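Local coordinates for protein heat-inducible transcription repressor HrcA (Thermotoga maritima, PDB 1STZ) that probably acts as a DNA-binding repressor of the class I heat shock operons grpE-dnaK-dnaJ and groELS, preventing their induction, at residues A[152-162]-A[173-184]; A[162-172]-A[220-228]. One frame throughout, in Å; residues are numbered along the deposited sequence.

Contact 1 (A[152-162]-A[173-184]); sequences LIPVSEDYLIF and VTPIKTQERLNW
Leu160 lies between Ile176 and Trp184. Its CB sits 3.9 Å from Ile176 O. CG is anti to the backbone N (chi1 -162°), and from there the two methyls part. CD2 runs alongside the Ile176 side chain and meets its CD1 at 4.1 Å. CD1 ends over one face of the Trp184 indole, 3.3 Å from the centroid of the six-membered ring and 12° off its normal. This is a close CH-pi contact. Leu182 O lies over the opposite face, offset toward the rim. Pro154 CG touches Trp184 CD1 at 4.1 Å, and Phe216 meets the indole from outside the two segments. An alanine in place of Trp184 would probably leave Leu160 CD1 without its aromatic partner and open a gap between Leu160, Pro154 and Phe216. Ile176 CD1 also reaches Phe162 CB, at 3.7 Å.

Backbone bonds pair 159-162 with 173-177. Leu160 and Ile176 form one hydrogen-bonded pair, Phe162 and Thr174 the next. Ile176 N binds Leu160 O at 2.7 Å. Pro175 faces Ile161 in a non-hydrogen-bonded pair, where its missing N-H costs no bond across this ladder. Thr178 N extends the ladder to Asp158 O at 2.9 Å. Past the end of the ladder, where the two loops meet, Arg181 NH2 lies against Glu157 CG at 3.5 Å, but the charged groups do not meet. Asn183 is the N-cap of the helix that starts at Trp184. Backbone bonds of Pro175 and Lys177 reach the second subunit, and Pro175 packs on its Val173. This is an antiparallel beta hairpin, two strands of a three-stranded meander whose last strand lies against the second subunit.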
loop_
_atom_site.group_PDB
_atom_site.type_symbol
_atom_site.label_atom_id
_atom_site.label_comp_id
_atom_site.label_asym_id
_atom_site.label_seq_id
_atom_site.Cartn_x
_atom_site.Cartn_y
_atom_site.Cartn_z
ATOM N N LEU A 152 31.581 -3.529 -11.533
ATOM C CA LEU A 152 31.910 -4.738 -10.777
ATOM C C LEU A 152 32.368 -4.361 -9.372
ATOM O O LEU A 152 33.523 -4.024 -9.187
ATOM C CB LEU A 152 33.057 -5.487 -11.432
ATOM C CG LEU A 152 32.889 -6.231 -12.744
ATOM C CD1 LEU A 152 34.189 -6.952 -13.028
ATOM C CD2 LEU A 152 31.743 -7.219 -12.721
ATOM N N ILE A 153 31.481 -4.443 -8.384
ATOM C CA ILE A 153 31.783 -3.997 -7.011
ATOM C C ILE A 153 32.071 -5.147 -6.030
ATOM O O ILE A 153 31.168 -5.868 -5.658
ATOM C CB ILE A 153 30.586 -3.175 -6.492
ATOM C CG1 ILE A 153 30.376 -1.936 -7.373
ATOM C CG2 ILE A 153 30.793 -2.770 -5.048
ATOM C CD1 ILE A 153 29.231 -2.057 -8.282
ATOM N N PRO A 154 33.307 -5.327 -5.588
ATOM C CA PRO A 154 33.575 -6.346 -4.562
ATOM C C PRO A 154 32.989 -5.953 -3.196
ATOM O O PRO A 154 33.446 -4.970 -2.621
ATOM C CB PRO A 154 35.113 -6.413 -4.493
ATOM C CG PRO A 154 35.630 -5.469 -5.536
ATOM C CD PRO A 154 34.525 -4.613 -6.002
ATOM N N VAL A 155 31.994 -6.693 -2.708
ATOM C CA VAL A 155 31.437 -6.445 -1.374
ATOM C C VAL A 155 32.160 -7.235 -0.291
ATOM O O VAL A 155 32.204 -6.797 0.850
ATOM C CB VAL A 155 29.914 -6.690 -1.296
ATOM C CG1 VAL A 155 29.183 -5.736 -2.223
ATOM C CG2 VAL A 155 29.535 -8.138 -1.607
ATOM N N SER A 156 32.742 -8.382 -0.637
ATOM C CA SER A 156 33.653 -9.080 0.279
ATOM C C SER A 156 34.597 -10.007 -0.485
ATOM O O SER A 156 34.619 -9.992 -1.717
ATOM C CB SER A 156 32.859 -9.868 1.333
ATOM O OG SER A 156 32.137 -10.931 0.741
ATOM N N GLU A 157 35.380 -10.798 0.249
ATOM C CA GLU A 157 36.187 -11.866 -0.342
ATOM C C GLU A 157 35.306 -12.817 -1.156
ATOM O O GLU A 157 35.724 -13.296 -2.209
ATOM C CB GLU A 157 36.935 -12.667 0.740
ATOM C CG GLU A 157 38.233 -12.032 1.230
ATOM C CD GLU A 157 38.872 -12.785 2.394
ATOM O OE1 GLU A 157 38.134 -13.353 3.229
ATOM O OE2 GLU A 157 40.120 -12.811 2.484
ATOM N N ASP A 158 34.088 -13.068 -0.672
ATOM C CA ASP A 158 33.202 -14.082 -1.245
ATOM C C ASP A 158 32.230 -13.588 -2.308
ATOM O O ASP A 158 31.746 -14.385 -3.100
ATOM C CB ASP A 158 32.391 -14.751 -0.134
ATOM C CG ASP A 158 33.265 -15.373 0.929
ATOM O OD1 ASP A 158 34.348 -15.894 0.582
ATOM O OD2 ASP A 158 32.957 -15.376 2.137
ATOM N N TYR A 159 31.941 -12.289 -2.334
ATOM C CA TYR A 159 30.859 -11.776 -3.168
ATOM C C TYR A 159 31.220 -10.553 -4.007
ATOM O O TYR A 159 31.968 -9.685 -3.592
ATOM C CB TYR A 159 29.642 -11.465 -2.291
ATOM C CG TYR A 159 29.130 -12.654 -1.504
ATOM C CD1 TYR A 159 29.265 -12.713 -0.118
ATOM C CD2 TYR A 159 28.516 -13.723 -2.144
ATOM C CE1 TYR A 159 28.799 -13.805 0.604
ATOM C CE2 TYR A 159 28.051 -14.817 -1.430
ATOM C CZ TYR A 159 28.189 -14.851 -0.062
ATOM O OH TYR A 159 27.725 -15.935 0.637
ATOM N N LEU A 160 30.628 -10.497 -5.189
ATOM C CA LEU A 160 30.809 -9.417 -6.147
ATOM C C LEU A 160 29.440 -8.978 -6.629
ATOM O O LEU A 160 28.583 -9.820 -6.845
ATOM C CB LEU A 160 31.601 -9.953 -7.343
ATOM C CG LEU A 160 32.298 -8.986 -8.296
ATOM C CD1 LEU A 160 33.537 -9.647 -8.912
ATOM C CD2 LEU A 160 31.367 -8.521 -9.387
ATOM N N ILE A 161 29.219 -7.682 -6.819
ATOM C CA ILE A 161 27.989 -7.236 -7.450
ATOM C C ILE A 161 28.249 -6.630 -8.823
ATOM O O ILE A 161 28.993 -5.668 -8.965
ATOM C CB ILE A 161 27.189 -6.262 -6.539
ATOM C CG1 ILE A 161 26.677 -7.011 -5.305
ATOM C CG2 ILE A 161 26.007 -5.693 -7.303
ATOM C CD1 ILE A 161 26.121 -6.122 -4.220
ATOM N N PHE A 162 27.637 -7.233 -9.837
ATOM C CA PHE A 162 27.715 -6.755 -11.204
ATOM C C PHE A 162 26.450 -5.980 -11.521
ATOM O O PHE A 162 25.382 -6.316 -11.038
ATOM C CB PHE A 162 27.874 -7.935 -12.176
ATOM C CG PHE A 162 27.581 -7.590 -13.616
ATOM C CD1 PHE A 162 28.559 -7.022 -14.426
ATOM C CD2 PHE A 162 26.334 -7.847 -14.166
ATOM C CE1 PHE A 162 28.288 -6.713 -15.758
ATOM C CE2 PHE A 162 26.067 -7.534 -15.476
ATOM C CZ PHE A 162 27.047 -6.965 -16.274
ATOM N N VAL A 173 21.273 -6.197 -12.198
ATOM C CA VAL A 173 21.959 -6.294 -10.925
ATOM C C VAL A 173 22.037 -7.754 -10.481
ATOM O O VAL A 173 21.022 -8.433 -10.337
ATOM C CB VAL A 173 21.310 -5.416 -9.833
ATOM C CG1 VAL A 173 22.239 -5.287 -8.650
ATOM C CG2 VAL A 173 21.030 -4.043 -10.365
ATOM N N THR A 174 23.253 -8.227 -10.244
ATOM C CA THR A 174 23.493 -9.648 -10.055
ATOM C C THR A 174 24.648 -9.873 -9.111
ATOM O O THR A 174 25.781 -9.621 -9.472
ATOM C CB THR A 174 23.835 -10.310 -11.399
ATOM O OG1 THR A 174 22.781 -10.097 -12.345
ATOM C CG2 THR A 174 23.910 -11.832 -11.241
ATOM N N PRO A 175 24.378 -10.333 -7.897
ATOM C CA PRO A 175 25.446 -10.754 -6.994
ATOM C C PRO A 175 26.082 -12.042 -7.510
ATOM O O PRO A 175 25.375 -12.882 -8.036
ATOM C CB PRO A 175 24.712 -11.001 -5.674
ATOM C CG PRO A 175 23.426 -10.370 -5.831
ATOM C CD PRO A 175 23.054 -10.462 -7.274
ATOM N N ILE A 176 27.389 -12.181 -7.351
ATOM C CA ILE A 176 28.159 -13.299 -7.900
ATOM C C ILE A 176 29.048 -13.879 -6.806
ATOM O O ILE A 176 29.652 -13.128 -6.052
ATOM C CB ILE A 176 29.038 -12.809 -9.076
ATOM C CG1 ILE A 176 28.172 -12.244 -10.203
ATOM C CG2 ILE A 176 29.886 -13.931 -9.627
ATOM C CD1 ILE A 176 28.946 -11.322 -11.122
ATOM N N LYS A 177 29.113 -15.208 -6.710
ATOM C CA LYS A 177 30.109 -15.890 -5.873
ATOM C C LYS A 177 31.495 -15.791 -6.487
ATOM O O LYS A 177 31.669 -15.964 -7.687
ATOM C CB LYS A 177 29.800 -17.380 -5.747
ATOM C CG LYS A 177 28.556 -17.738 -4.963
ATOM C CD LYS A 177 28.638 -19.180 -4.471
ATOM C CE LYS A 177 27.445 -19.547 -3.624
ATOM N NZ LYS A 177 27.354 -21.014 -3.407
ATOM N N THR A 178 32.485 -15.539 -5.644
ATOM C CA THR A 178 33.881 -15.688 -6.032
ATOM C C THR A 178 34.668 -16.396 -4.933
ATOM O O THR A 178 34.911 -15.819 -3.872
ATOM C CB THR A 178 34.515 -14.327 -6.328
ATOM O OG1 THR A 178 33.732 -13.608 -7.282
ATOM C CG2 THR A 178 35.850 -14.508 -7.010
ATOM N N GLN A 179 35.073 -17.638 -5.188
ATOM C CA GLN A 179 35.938 -18.382 -4.254
ATOM C C GLN A 179 37.433 -18.122 -4.469
ATOM O O GLN A 179 38.256 -18.516 -3.628
ATOM C CB GLN A 179 35.664 -19.891 -4.335
ATOM C CG GLN A 179 34.182 -20.295 -4.165
ATOM C CD GLN A 179 33.620 -20.015 -2.770
ATOM O OE1 GLN A 179 32.559 -19.399 -2.640
ATOM N NE2 GLN A 179 34.314 -20.489 -1.733
ATOM N N GLU A 180 37.790 -17.484 -5.588
ATOM C CA GLU A 180 39.183 -17.065 -5.831
ATOM C C GLU A 180 39.264 -15.633 -6.383
ATOM O O GLU A 180 38.629 -15.307 -7.387
ATOM C CB GLU A 180 39.891 -18.037 -6.787
ATOM C CG GLU A 180 40.221 -19.405 -6.192
ATOM C CD GLU A 180 41.430 -19.391 -5.269
ATOM O OE1 GLU A 180 42.485 -19.945 -5.650
ATOM O OE2 GLU A 180 41.330 -18.837 -4.152
ATOM N N ARG A 181 40.060 -14.796 -5.720
ATOM C CA ARG A 181 40.193 -13.378 -6.067
ATOM C C ARG A 181 40.949 -13.145 -7.383
ATOM O O ARG A 181 42.100 -13.571 -7.535
ATOM C CB ARG A 181 40.912 -12.617 -4.933
ATOM C CG ARG A 181 40.671 -11.104 -4.949
ATOM C CD ARG A 181 41.506 -10.298 -3.928
ATOM N NE ARG A 181 40.891 -10.214 -2.594
ATOM C CZ ARG A 181 39.760 -9.556 -2.297
ATOM N NH1 ARG A 181 39.069 -8.893 -3.229
ATOM N NH2 ARG A 181 39.310 -9.569 -1.044
ATOM N N LEU A 182 40.287 -12.475 -8.327
ATOM C CA LEU A 182 40.942 -11.891 -9.499
ATOM C C LEU A 182 41.032 -10.383 -9.267
ATOM O O LEU A 182 40.468 -9.873 -8.297
ATOM C CB LEU A 182 40.156 -12.194 -10.774
ATOM C CG LEU A 182 39.705 -13.644 -10.977
ATOM C CD1 LEU A 182 38.773 -13.754 -12.186
ATOM C CD2 LEU A 182 40.893 -14.581 -11.127
ATOM N N ASN A 183 41.747 -9.672 -10.137
ATOM C CA ASN A 183 41.878 -8.220 -10.011
ATOM C C ASN A 183 40.638 -7.556 -10.602
ATOM O O ASN A 183 40.492 -7.455 -11.823
ATOM C CB ASN A 183 43.158 -7.717 -10.686
ATOM C CG ASN A 183 43.550 -6.319 -10.223
ATOM O OD1 ASN A 183 42.726 -5.395 -10.213
ATOM N ND2 ASN A 183 44.807 -6.158 -9.840
ATOM N N TRP A 184 39.728 -7.135 -9.724
ATOM C CA TRP A 184 38.399 -6.718 -10.148
ATOM C C TRP A 184 38.398 -5.322 -10.762
ATOM O O TRP A 184 37.652 -5.060 -11.694
ATOM C CB TRP A 184 37.404 -6.825 -8.978
ATOM C CG TRP A 184 37.323 -8.219 -8.427
ATOM C CD1 TRP A 184 37.662 -8.628 -7.170
ATOM C CD2 TRP A 184 36.911 -9.398 -9.131
ATOM N NE1 TRP A 184 37.486 -9.986 -7.048
ATOM C CE2 TRP A 184 37.015 -10.482 -8.236
ATOM C CE3 TRP A 184 36.456 -9.648 -10.432
ATOM C CZ2 TRP A 184 36.694 -11.786 -8.596
ATOM C CZ3 TRP A 184 36.120 -10.946 -10.788
ATOM C CH2 TRP A 184 36.242 -11.997 -9.872
#

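Contact 2 (A[162-172]-A[220-228]); sequences FSILTEFGVSK and IESLIGETV
Lys172 NZ meets Glu226 OE2 at 3.4 Å, a weak hydrogen bond within a salt bridge. Ile224 O lies 3.5 Å from the same NZ, and Lys172 CE comes as near to that carbonyl. Val228 CG2 adds an apolar neighbour to NZ. The lysine bends at chi2 (-64°), and this carries its tip past the end of the helix. Glu226 CG stands between its own backbone N and carbonyl carbon, which brings the carboxylate back to the lysine. The ammonium charge near the C-terminal end of the helix is likely to be favourable, since carbonyl groups gather there. Gly225 is where the chain leaves helical geometry.

The fold here is an antiparallel sheet with a helix laid on one face. Helix 220-224 crosses strand 162-166 at 56°, with the axes 10.1 Å apart. The strand belongs to a hairpin closed by a type I turn from Thr166 to Gly169.

The Phe162 ring packs against the helix and touches three residues there. Ile220 CG1 approaches Phe162 CE1 obliquely, at 3.7 Å. Leu223 CD1 also comes in obliquely, 4.0 Å from Phe162 CD2, and the two side chains run antiparallel alongside one another. Ile224 comes in nearly perpendicular to Phe162, and its CG1 meets Phe162 CZ at the ring edge, 3.7 Å away. Val150 and Leu152 of strand 149-154 also pack on Phe162. Further along the strand, Ile164 CG2 rests more loosely on Ile224 CG1, at 4.4 Å.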
loop_
_atom_site.group_PDB
_atom_site.type_symbol
_atom_site.label_atom_id
_atom_site.label_comp_id
_atom_site.label_asym_id
_atom_site.label_seq_id
_atom_site.Cartn_x
_atom_site.Cartn_y
_atom_site.Cartn_z
ATOM N N PHE A 162 27.637 -7.233 -9.837
ATOM C CA PHE A 162 27.715 -6.755 -11.204
ATOM C C PHE A 162 26.450 -5.980 -11.521
ATOM O O PHE A 162 25.382 -6.316 -11.038
ATOM C CB PHE A 162 27.874 -7.935 -12.176
ATOM C CG PHE A 162 27.581 -7.590 -13.616
ATOM C CD1 PHE A 162 28.559 -7.022 -14.426
ATOM C CD2 PHE A 162 26.334 -7.847 -14.166
ATOM C CE1 PHE A 162 28.288 -6.713 -15.758
ATOM C CE2 PHE A 162 26.067 -7.534 -15.476
ATOM C CZ PHE A 162 27.047 -6.965 -16.274
ATOM N N SER A 163 26.576 -4.963 -12.361
ATOM C CA SER A 163 25.430 -4.272 -12.936
ATOM C C SER A 163 25.865 -3.387 -14.090
ATOM O O SER A 163 27.048 -3.193 -14.326
ATOM C CB SER A 163 24.693 -3.425 -11.894
ATOM O OG SER A 163 25.587 -2.561 -11.219
ATOM N N ILE A 164 24.897 -2.891 -14.849
ATOM C CA ILE A 164 25.190 -1.926 -15.889
ATOM C C ILE A 164 24.339 -0.704 -15.659
ATOM O O ILE A 164 23.271 -0.790 -15.070
ATOM C CB ILE A 164 24.948 -2.500 -17.302
ATOM C CG1 ILE A 164 23.475 -2.862 -17.509
ATOM C CG2 ILE A 164 25.832 -3.703 -17.537
ATOM C CD1 ILE A 164 23.158 -3.353 -18.902
ATOM N N LEU A 165 24.827 0.424 -16.142
ATOM C CA LEU A 165 24.077 1.663 -16.135
ATOM C C LEU A 165 23.544 1.860 -17.535
ATOM O O LEU A 165 24.251 1.656 -18.510
ATOM C CB LEU A 165 24.971 2.848 -15.802
ATOM C CG LEU A 165 24.525 3.710 -14.640
ATOM C CD1 LEU A 165 23.134 4.282 -14.920
ATOM C CD2 LEU A 165 24.544 2.910 -13.321
ATOM N N THR A 166 22.318 2.335 -17.597
ATOM C CA THR A 166 21.637 2.597 -18.834
ATOM C C THR A 166 20.982 3.984 -18.691
ATOM O O THR A 166 21.032 4.543 -17.618
ATOM C CB THR A 166 20.670 1.414 -18.980
ATOM O OG1 THR A 166 21.161 0.500 -19.982
ATOM C CG2 THR A 166 19.303 1.798 -19.351
ATOM N N GLU A 167 20.389 4.547 -19.748
ATOM C CA GLU A 167 19.674 5.831 -19.639
ATOM C C GLU A 167 18.446 5.756 -18.727
ATOM O O GLU A 167 17.978 6.790 -18.240
ATOM C CB GLU A 167 19.292 6.398 -21.020
ATOM C CG GLU A 167 18.225 5.605 -21.772
ATOM C CD GLU A 167 17.681 6.352 -22.974
ATOM O OE1 GLU A 167 17.628 5.756 -24.072
ATOM O OE2 GLU A 167 17.330 7.545 -22.822
ATOM N N PHE A 168 17.948 4.540 -18.493
ATOM C CA PHE A 168 16.794 4.273 -17.629
ATOM C C PHE A 168 17.119 3.797 -16.210
ATOM O O PHE A 168 16.211 3.484 -15.445
ATOM C CB PHE A 168 15.899 3.218 -18.292
ATOM C CG PHE A 168 15.432 3.600 -19.658
ATOM C CD1 PHE A 168 15.597 2.739 -20.724
ATOM C CD2 PHE A 168 14.865 4.851 -19.885
ATOM C CE1 PHE A 168 15.161 3.093 -21.995
ATOM C CE2 PHE A 168 14.429 5.215 -21.150
ATOM C CZ PHE A 168 14.571 4.335 -22.204
ATOM N N GLY A 169 18.396 3.709 -15.861
ATOM C CA GLY A 169 18.785 3.367 -14.500
ATOM C C GLY A 169 19.782 2.225 -14.404
ATOM O O GLY A 169 20.559 2.004 -15.310
ATOM N N VAL A 170 19.741 1.501 -13.292
ATOM C CA VAL A 170 20.686 0.413 -13.026
ATOM C C VAL A 170 19.996 -0.913 -13.340
ATOM O O VAL A 170 18.947 -1.231 -12.771
ATOM C CB VAL A 170 21.120 0.454 -11.558
ATOM C CG1 VAL A 170 22.169 -0.605 -11.258
ATOM C CG2 VAL A 170 21.637 1.853 -11.197
ATOM N N SER A 171 20.549 -1.664 -14.281
ATOM C CA SER A 171 19.941 -2.914 -14.713
ATOM C C SER A 171 20.884 -4.078 -14.526
ATOM O O SER A 171 22.077 -3.899 -14.311
ATOM C CB SER A 171 19.542 -2.830 -16.184
ATOM O OG SER A 171 18.894 -1.600 -16.441
ATOM N N LYS A 172 20.313 -5.270 -14.620
ATOM C CA LYS A 172 21.032 -6.534 -14.575
ATOM C C LYS A 172 21.778 -6.749 -13.292
ATOM O O LYS A 172 22.768 -7.455 -13.283
ATOM C CB LYS A 172 22.017 -6.649 -15.730
ATOM C CG LYS A 172 21.460 -6.266 -17.062
ATOM C CD LYS A 172 20.363 -7.177 -17.452
ATOM C CE LYS A 172 20.089 -7.061 -18.918
ATOM N NZ LYS A 172 18.918 -7.909 -19.270
ATOM N N ILE A 220 29.640 -12.724 -17.747
ATOM C CA ILE A 220 29.075 -11.388 -17.968
ATOM C C ILE A 220 28.177 -11.351 -19.201
ATOM O O ILE A 220 27.115 -10.735 -19.164
ATOM C CB ILE A 220 30.198 -10.291 -18.033
ATOM C CG1 ILE A 220 30.340 -9.588 -16.683
ATOM C CG2 ILE A 220 29.900 -9.232 -19.104
ATOM C CD1 ILE A 220 30.800 -10.484 -15.566
ATOM N N GLU A 221 28.593 -12.018 -20.278
ATOM C CA GLU A 221 27.807 -12.059 -21.519
ATOM C C GLU A 221 26.461 -12.743 -21.299
ATOM O O GLU A 221 25.459 -12.328 -21.878
ATOM C CB GLU A 221 28.574 -12.756 -22.659
ATOM C CG GLU A 221 27.685 -13.222 -23.815
ATOM C CD GLU A 221 28.415 -13.398 -25.136
ATOM O OE1 GLU A 221 29.555 -13.918 -25.148
ATOM O OE2 GLU A 221 27.819 -13.028 -26.179
ATOM N N SER A 222 26.427 -13.793 -20.480
ATOM C CA SER A 222 25.156 -14.470 -20.178
ATOM C C SER A 222 24.250 -13.656 -19.248
ATOM O O SER A 222 23.024 -13.769 -19.332
ATOM C CB SER A 222 25.397 -15.870 -19.601
ATOM O OG SER A 222 26.034 -15.818 -18.334
ATOM N N LEU A 223 24.837 -12.830 -18.375
ATOM C CA LEU A 223 24.047 -11.993 -17.467
ATOM C C LEU A 223 23.389 -10.830 -18.205
ATOM O O LEU A 223 22.223 -10.541 -17.982
ATOM C CB LEU A 223 24.894 -11.453 -16.309
ATOM C CG LEU A 223 25.420 -12.502 -15.325
ATOM C CD1 LEU A 223 26.336 -11.838 -14.306
ATOM C CD2 LEU A 223 24.258 -13.239 -14.641
ATOM N N ILE A 224 24.145 -10.173 -19.077
ATOM C CA ILE A 224 23.618 -9.099 -19.914
ATOM C C ILE A 224 22.647 -9.675 -20.932
ATOM O O ILE A 224 21.546 -9.147 -21.135
ATOM C CB ILE A 224 24.761 -8.359 -20.640
ATOM C CG1 ILE A 224 25.615 -7.599 -19.628
ATOM C CG2 ILE A 224 24.195 -7.388 -21.686
ATOM C CD1 ILE A 224 26.959 -7.220 -20.128
ATOM N N GLY A 225 23.068 -10.769 -21.562
ATOM C CA GLY A 225 22.265 -11.456 -22.554
ATOM C C GLY A 225 21.292 -12.456 -21.951
ATOM O O GLY A 225 20.875 -13.387 -22.636
ATOM N N GLU A 226 20.924 -12.269 -20.680
ATOM C CA GLU A 226 19.945 -13.132 -20.025
ATOM C C GLU A 226 18.662 -13.092 -20.848
ATOM O O GLU A 226 18.241 -12.022 -21.285
ATOM C CB GLU A 226 19.688 -12.686 -18.567
ATOM C CG GLU A 226 18.978 -11.332 -18.402
ATOM C CD GLU A 226 19.033 -10.758 -16.975
ATOM O OE1 GLU A 226 19.926 -11.163 -16.184
ATOM O OE2 GLU A 226 18.194 -9.873 -16.637
ATOM N N THR A 227 18.072 -14.258 -21.097
ATOM C CA THR A 227 16.768 -14.317 -21.742
ATOM C C THR A 227 15.739 -13.508 -20.954
ATOM O O THR A 227 15.382 -13.873 -19.821
ATOM C CB THR A 227 16.288 -15.765 -21.879
ATOM O OG1 THR A 227 17.018 -16.424 -22.930
ATOM C CG2 THR A 227 14.807 -15.808 -22.313
ATOM N N VAL A 228 15.308 -12.395 -21.550
ATOM C CA VAL A 228 14.199 -11.587 -21.047
ATOM C C VAL A 228 13.135 -11.506 -22.139
ATOM O O VAL A 228 13.407 -11.057 -23.261
ATOM C CB VAL A 228 14.617 -10.127 -20.696
ATOM C CG1 VAL A 228 13.530 -9.454 -19.853
ATOM C CG2 VAL A 228 15.941 -10.101 -19.968
#

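From the N terminus, the chain comes out of strand 149-154, whose end opens segment 152-162, and then turns back through 162-172 to 173-184. Contact 1 closes this short loop, most of which is strand. Contact 2 closes a longer one from 162-172 to 220-228, which takes in helices 184-195 and 200-205 and the start of helix 215-224. The two loops cross, because 173-184 lies between the segments of contact 2. Phe162 belongs to both contacts. Contact 1 pairs strands 159-166 and 169-177 and joins the sheet to the start of helix 184-195, and contact 2 fixes helix 215-224 on it. They meet where Thr174 CG2 packs on Leu223 CD2 at 3.7 Å.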